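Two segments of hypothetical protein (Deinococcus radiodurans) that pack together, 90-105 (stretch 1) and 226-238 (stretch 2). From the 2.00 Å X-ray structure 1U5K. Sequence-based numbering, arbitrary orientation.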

# COMPACT_ATOMS: atom_id res chain seq x y z
N ALA A 90 -6.79 11.16 -8.95
CA ALA A 90 -5.52 10.64 -8.47
C ALA A 90 -4.92 11.53 -7.40
O ALA A 90 -4.41 11.01 -6.41
CB ALA A 90 -4.54 10.42 -9.63
N PHE A 91 -4.98 12.84 -7.57
CA PHE A 91 -4.46 13.79 -6.60
C PHE A 91 -5.37 13.94 -5.38
O PHE A 91 -4.83 14.05 -4.28
CB PHE A 91 -4.06 15.12 -7.27
CG PHE A 91 -2.79 15.02 -8.07
CD1 PHE A 91 -2.80 15.14 -9.45
CD2 PHE A 91 -1.58 14.75 -7.44
CE1 PHE A 91 -1.62 14.96 -10.19
CE2 PHE A 91 -0.41 14.62 -8.17
CZ PHE A 91 -0.42 14.71 -9.56
N ALA A 92 -6.69 13.91 -5.54
CA ALA A 92 -7.62 13.86 -4.42
C ALA A 92 -7.31 12.64 -3.56
O ALA A 92 -7.28 12.73 -2.33
CB ALA A 92 -9.10 13.82 -4.89
N HIS A 93 -7.08 11.51 -4.21
CA HIS A 93 -6.81 10.24 -3.54
C HIS A 93 -5.50 10.28 -2.76
O HIS A 93 -5.44 9.83 -1.62
CB HIS A 93 -6.81 9.18 -4.61
CG HIS A 93 -6.87 7.77 -4.14
ND1 HIS A 93 -7.46 7.39 -2.95
CD2 HIS A 93 -6.49 6.62 -4.75
CE1 HIS A 93 -7.40 6.07 -2.84
NE2 HIS A 93 -6.79 5.59 -3.90
N LEU A 94 -4.46 10.86 -3.35
CA LEU A 94 -3.22 11.12 -2.65
C LEU A 94 -3.43 11.98 -1.40
O LEU A 94 -2.94 11.63 -0.34
CB LEU A 94 -2.18 11.73 -3.59
CG LEU A 94 -0.86 12.24 -3.02
CD1 LEU A 94 -0.15 11.14 -2.26
CD2 LEU A 94 -0.01 12.73 -4.17
N MET A 95 -4.15 13.10 -1.51
CA MET A 95 -4.34 13.97 -0.34
C MET A 95 -5.04 13.18 0.75
O MET A 95 -4.68 13.33 1.91
CB MET A 95 -5.17 15.21 -0.67
CG MET A 95 -4.44 16.10 -1.67
SD MET A 95 -2.89 16.77 -1.09
CE MET A 95 -1.77 15.55 -1.50
N ALA A 96 -6.03 12.37 0.38
CA ALA A 96 -6.81 11.62 1.35
C ALA A 96 -5.95 10.65 2.16
O ALA A 96 -5.97 10.67 3.39
CB ALA A 96 -7.97 10.91 0.69
N GLU A 97 -5.17 9.82 1.46
CA GLU A 97 -4.35 8.80 2.12
C GLU A 97 -3.16 9.46 2.83
O GLU A 97 -2.76 9.06 3.92
CB GLU A 97 -3.93 7.72 1.11
CG GLU A 97 -5.08 6.85 0.63
CD GLU A 97 -5.61 5.88 1.69
OE1 GLU A 97 -5.01 5.73 2.78
OE2 GLU A 97 -6.64 5.24 1.42
N PHE A 98 -2.65 10.55 2.28
CA PHE A 98 -1.54 11.26 2.89
C PHE A 98 -2.00 11.88 4.20
O PHE A 98 -1.33 11.73 5.23
CB PHE A 98 -1.01 12.36 1.97
CG PHE A 98 -0.00 13.26 2.63
CD1 PHE A 98 1.32 12.87 2.79
CD2 PHE A 98 -0.38 14.51 3.09
CE1 PHE A 98 2.25 13.73 3.40
CE2 PHE A 98 0.54 15.36 3.67
CZ PHE A 98 1.84 14.96 3.85
N ALA A 99 -3.14 12.55 4.17
CA ALA A 99 -3.63 13.18 5.40
C ALA A 99 -3.89 12.17 6.52
O ALA A 99 -3.54 12.39 7.68
CB ALA A 99 -4.87 14.02 5.13
N ASP A 100 -4.45 11.02 6.14
CA ASP A 100 -4.77 9.97 7.11
C ASP A 100 -3.51 9.41 7.73
O ASP A 100 -3.52 9.04 8.90
CB ASP A 100 -5.53 8.82 6.46
CG ASP A 100 -6.16 7.89 7.48
OD1 ASP A 100 -6.70 8.32 8.52
OD2 ASP A 100 -6.12 6.67 7.32
N ALA A 101 -2.45 9.35 6.94
CA ALA A 101 -1.18 8.80 7.36
C ALA A 101 -0.43 9.78 8.23
O ALA A 101 0.30 9.38 9.14
CB ALA A 101 -0.38 8.42 6.16
N LEU A 102 -0.61 11.07 7.95
CA LEU A 102 0.23 12.10 8.56
C LEU A 102 -0.22 12.40 9.99
O LEU A 102 0.61 12.62 10.87
CB LEU A 102 0.28 13.36 7.69
CG LEU A 102 0.94 14.59 8.31
CD1 LEU A 102 2.43 14.32 8.41
CD2 LEU A 102 0.69 15.84 7.50
N PHE A 103 -1.53 12.44 10.20
CA PHE A 103 -2.14 12.79 11.46
C PHE A 103 -2.52 11.52 12.22
O PHE A 103 -3.36 10.75 11.78
CB PHE A 103 -3.40 13.62 11.20
CG PHE A 103 -3.12 14.98 10.64
CD1 PHE A 103 -3.02 15.17 9.27
CD2 PHE A 103 -2.91 16.06 11.48
CE1 PHE A 103 -2.74 16.44 8.77
CE2 PHE A 103 -2.63 17.33 10.99
CZ PHE A 103 -2.53 17.51 9.63
N GLN A 104 -1.91 11.32 13.39
CA GLN A 104 -2.31 10.24 14.30
C GLN A 104 -3.59 10.61 15.03
O GLN A 104 -4.02 11.77 15.00
CB GLN A 104 -1.21 9.99 15.33
CG GLN A 104 0.16 9.77 14.73
CD GLN A 104 0.09 8.77 13.58
OE1 GLN A 104 0.20 9.15 12.41
NE2 GLN A 104 -0.11 7.51 13.92
N GLU A 105 -4.19 9.62 15.67
CA GLU A 105 -5.46 9.80 16.37
C GLU A 105 -5.30 10.93 17.38
O GLU A 105 -4.28 11.00 18.05
CB GLU A 105 -5.90 8.51 17.06
N VAL A 226 7.09 9.95 11.12
CA VAL A 226 5.79 9.46 11.53
C VAL A 226 5.81 7.95 11.42
O VAL A 226 6.22 7.43 10.38
CB VAL A 226 4.64 9.97 10.65
CG1 VAL A 226 3.30 9.38 11.06
CG2 VAL A 226 4.58 11.46 10.70
N GLY A 227 5.40 7.23 12.46
CA GLY A 227 5.19 5.80 12.31
C GLY A 227 4.14 5.37 11.29
O GLY A 227 3.17 6.07 11.03
N GLY A 228 4.28 4.17 10.74
CA GLY A 228 3.26 3.57 9.90
C GLY A 228 3.82 2.92 8.65
O GLY A 228 5.04 2.87 8.46
N VAL A 229 2.93 2.51 7.75
CA VAL A 229 3.29 1.84 6.51
C VAL A 229 3.46 2.84 5.38
O VAL A 229 4.11 2.58 4.38
CB VAL A 229 2.18 0.84 6.10
CG1 VAL A 229 1.97 -0.16 7.24
CG2 VAL A 229 0.87 1.57 5.67
N HIS A 230 2.80 3.99 5.49
CA HIS A 230 2.93 5.01 4.45
C HIS A 230 2.66 4.44 3.05
O HIS A 230 3.38 4.66 2.08
CB HIS A 230 4.27 5.74 4.61
CG HIS A 230 4.36 6.47 5.92
ND1 HIS A 230 3.53 7.52 6.23
CD2 HIS A 230 5.09 6.23 7.03
CE1 HIS A 230 3.75 7.90 7.47
NE2 HIS A 230 4.71 7.15 7.97
N SER A 231 1.54 3.73 2.97
CA SER A 231 0.96 3.26 1.72
C SER A 231 0.53 4.37 0.77
O SER A 231 0.30 4.19 -0.43
CB SER A 231 -0.18 2.29 2.03
OG SER A 231 -1.23 2.87 2.78
N TRP A 232 0.33 5.57 1.29
CA TRP A 232 0.02 6.72 0.47
C TRP A 232 1.08 6.99 -0.58
O TRP A 232 0.82 7.63 -1.59
CB TRP A 232 -0.18 7.95 1.35
CG TRP A 232 1.03 8.40 2.08
CD1 TRP A 232 1.38 8.05 3.34
CD2 TRP A 232 2.04 9.30 1.61
NE1 TRP A 232 2.57 8.63 3.67
CE2 TRP A 232 3.00 9.42 2.63
CE3 TRP A 232 2.25 10.01 0.43
CZ2 TRP A 232 4.12 10.25 2.52
CZ3 TRP A 232 3.38 10.83 0.31
CH2 TRP A 232 4.31 10.92 1.34
N ARG A 233 2.29 6.48 -0.36
CA ARG A 233 3.35 6.61 -1.36
C ARG A 233 3.11 5.87 -2.68
O ARG A 233 3.68 6.26 -3.69
CB ARG A 233 4.68 6.16 -0.78
CG ARG A 233 5.17 7.11 0.28
CD ARG A 233 5.66 6.40 1.50
NE ARG A 233 6.90 5.71 1.28
CZ ARG A 233 7.19 4.48 1.70
NH1 ARG A 233 6.33 3.68 2.32
NH2 ARG A 233 8.40 4.02 1.44
N GLN A 234 2.18 4.92 -2.70
CA GLN A 234 1.65 4.34 -3.92
C GLN A 234 1.05 5.37 -4.88
O GLN A 234 0.99 5.19 -6.10
CB GLN A 234 0.59 3.32 -3.54
CG GLN A 234 1.11 2.10 -2.81
CD GLN A 234 2.20 1.42 -3.63
OE1 GLN A 234 1.95 0.93 -4.74
NE2 GLN A 234 3.41 1.46 -3.12
N LEU A 235 0.59 6.49 -4.33
CA LEU A 235 -0.06 7.51 -5.13
C LEU A 235 0.79 8.72 -5.53
O LEU A 235 0.30 9.61 -6.22
CB LEU A 235 -1.33 7.98 -4.41
CG LEU A 235 -2.28 6.85 -4.05
CD1 LEU A 235 -3.43 7.38 -3.22
CD2 LEU A 235 -2.77 6.04 -5.25
N VAL A 236 2.05 8.76 -5.11
CA VAL A 236 2.92 9.87 -5.50
C VAL A 236 3.22 9.75 -6.99
O VAL A 236 3.40 8.62 -7.44
CB VAL A 236 4.19 9.85 -4.63
CG1 VAL A 236 5.20 10.88 -5.10
CG2 VAL A 236 3.83 10.14 -3.19
N PRO A 237 3.20 10.81 -7.79
CA PRO A 237 3.42 10.67 -9.24
C PRO A 237 4.67 9.83 -9.53
O PRO A 237 5.71 10.09 -8.94
CB PRO A 237 3.66 12.10 -9.72
CG PRO A 237 2.92 12.96 -8.74
CD PRO A 237 2.96 12.22 -7.42
N SER A 238 4.51 8.84 -10.39
CA SER A 238 5.52 7.81 -10.65
C SER A 238 5.53 7.28 -12.09
O SER A 238 6.08 6.21 -12.36
CB SER A 238 5.27 6.65 -9.70
OG SER A 238 5.17 7.14 -8.37
O HOH W 1 -2.13 9.48 -7.56
O HOH W 2 0.87 6.80 9.46

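Stretch 1 is the end of a helix that begins earlier in the chain and runs to L102; F103 is the first residue to leave helical phi/psi. Its backbone bonds follow the usual i to i-4 pattern, as in F98 N to L94 O at 2.8 Å. Stretch 2 is less regular. A loop leads from V226 into a short 3-10 segment, 231-235, whose tighter i to i-3 spacing is seen in the 3.0 Å bonds from Q234 N to S231 O and from L235 N to W232 O. H230, just before this segment, has the positive phi of 52°. G228, at phi 135° and psi -171°, adopts angles at which a CB would be jammed against the preceding carbonyl oxygen, so glycine suits this turn.

The two backbones come close, with E97 CA and W232 CA 5.1 Å apart and L94 CA and L235 CA 5.4 Å apart. No direct hydrogen bond joins the stretches, and the contact is chiefly one of apolar packing. Two waters link main-chain carbonyls by donating to both sides: water 1 to L235 O (2.8 Å) and, weakly, to A90 O (3.0 Å); water 2 to A101 O (2.7 Å) and G227 O (2.9 Å).

W232 points toward the helix and lies across several of its residues. F98 presents its edge to the face of the indole six-membered ring, with centroids 4.9 Å apart and planes at 81°, an arrangement that sets ring hydrogens against a pi cloud. At the edge of the same indole, L94 CD1 lies 3.8 Å from W232 CE3. A101 CB comes to 3.3 Å from W232 CD1, a close fit in which the small methyl of alanine lets the ring approach the backbone of the helix. The indole is also fixed from its own stretch: W232 NE1 donates to H230 ND1 at 3.0 Å, while H230 NE2 donates to V226 O at 2.9 Å. The imidazole, accepting at one nitrogen and donating at the other, thus ties the tryptophan to the start of the loop.

L235 also points toward the helix. Its CD1 sits over one face of H93, 3.7 Å from the centroid of the H93 ring and only 20° off the normal, a CH-pi contact in which a flat ring receives a branched aliphatic chain. L94 serves both large residues, its CB lying 3.9 Å from L235 CB. E97 meets W232 through aliphatic carbon, CB to CB at 3.8 Å, while its carboxylate oxygens are hydrogen-bonded elsewhere in the structure; the residue can therefore be buried without leaving its charged end unsatisfied.

Beyond these residues the contact continues at both ends. F91 starts out pointing away, but its ring returns so that CE2 lies 3.8 Å from P237 CG, near the ring plane. At the other end, V226 turns toward the helix terminus, its CG1 3.6 Å from A101 O and its CG2 4.2 Å from L102 CD1, so that the compact branched side chain covers the last turn.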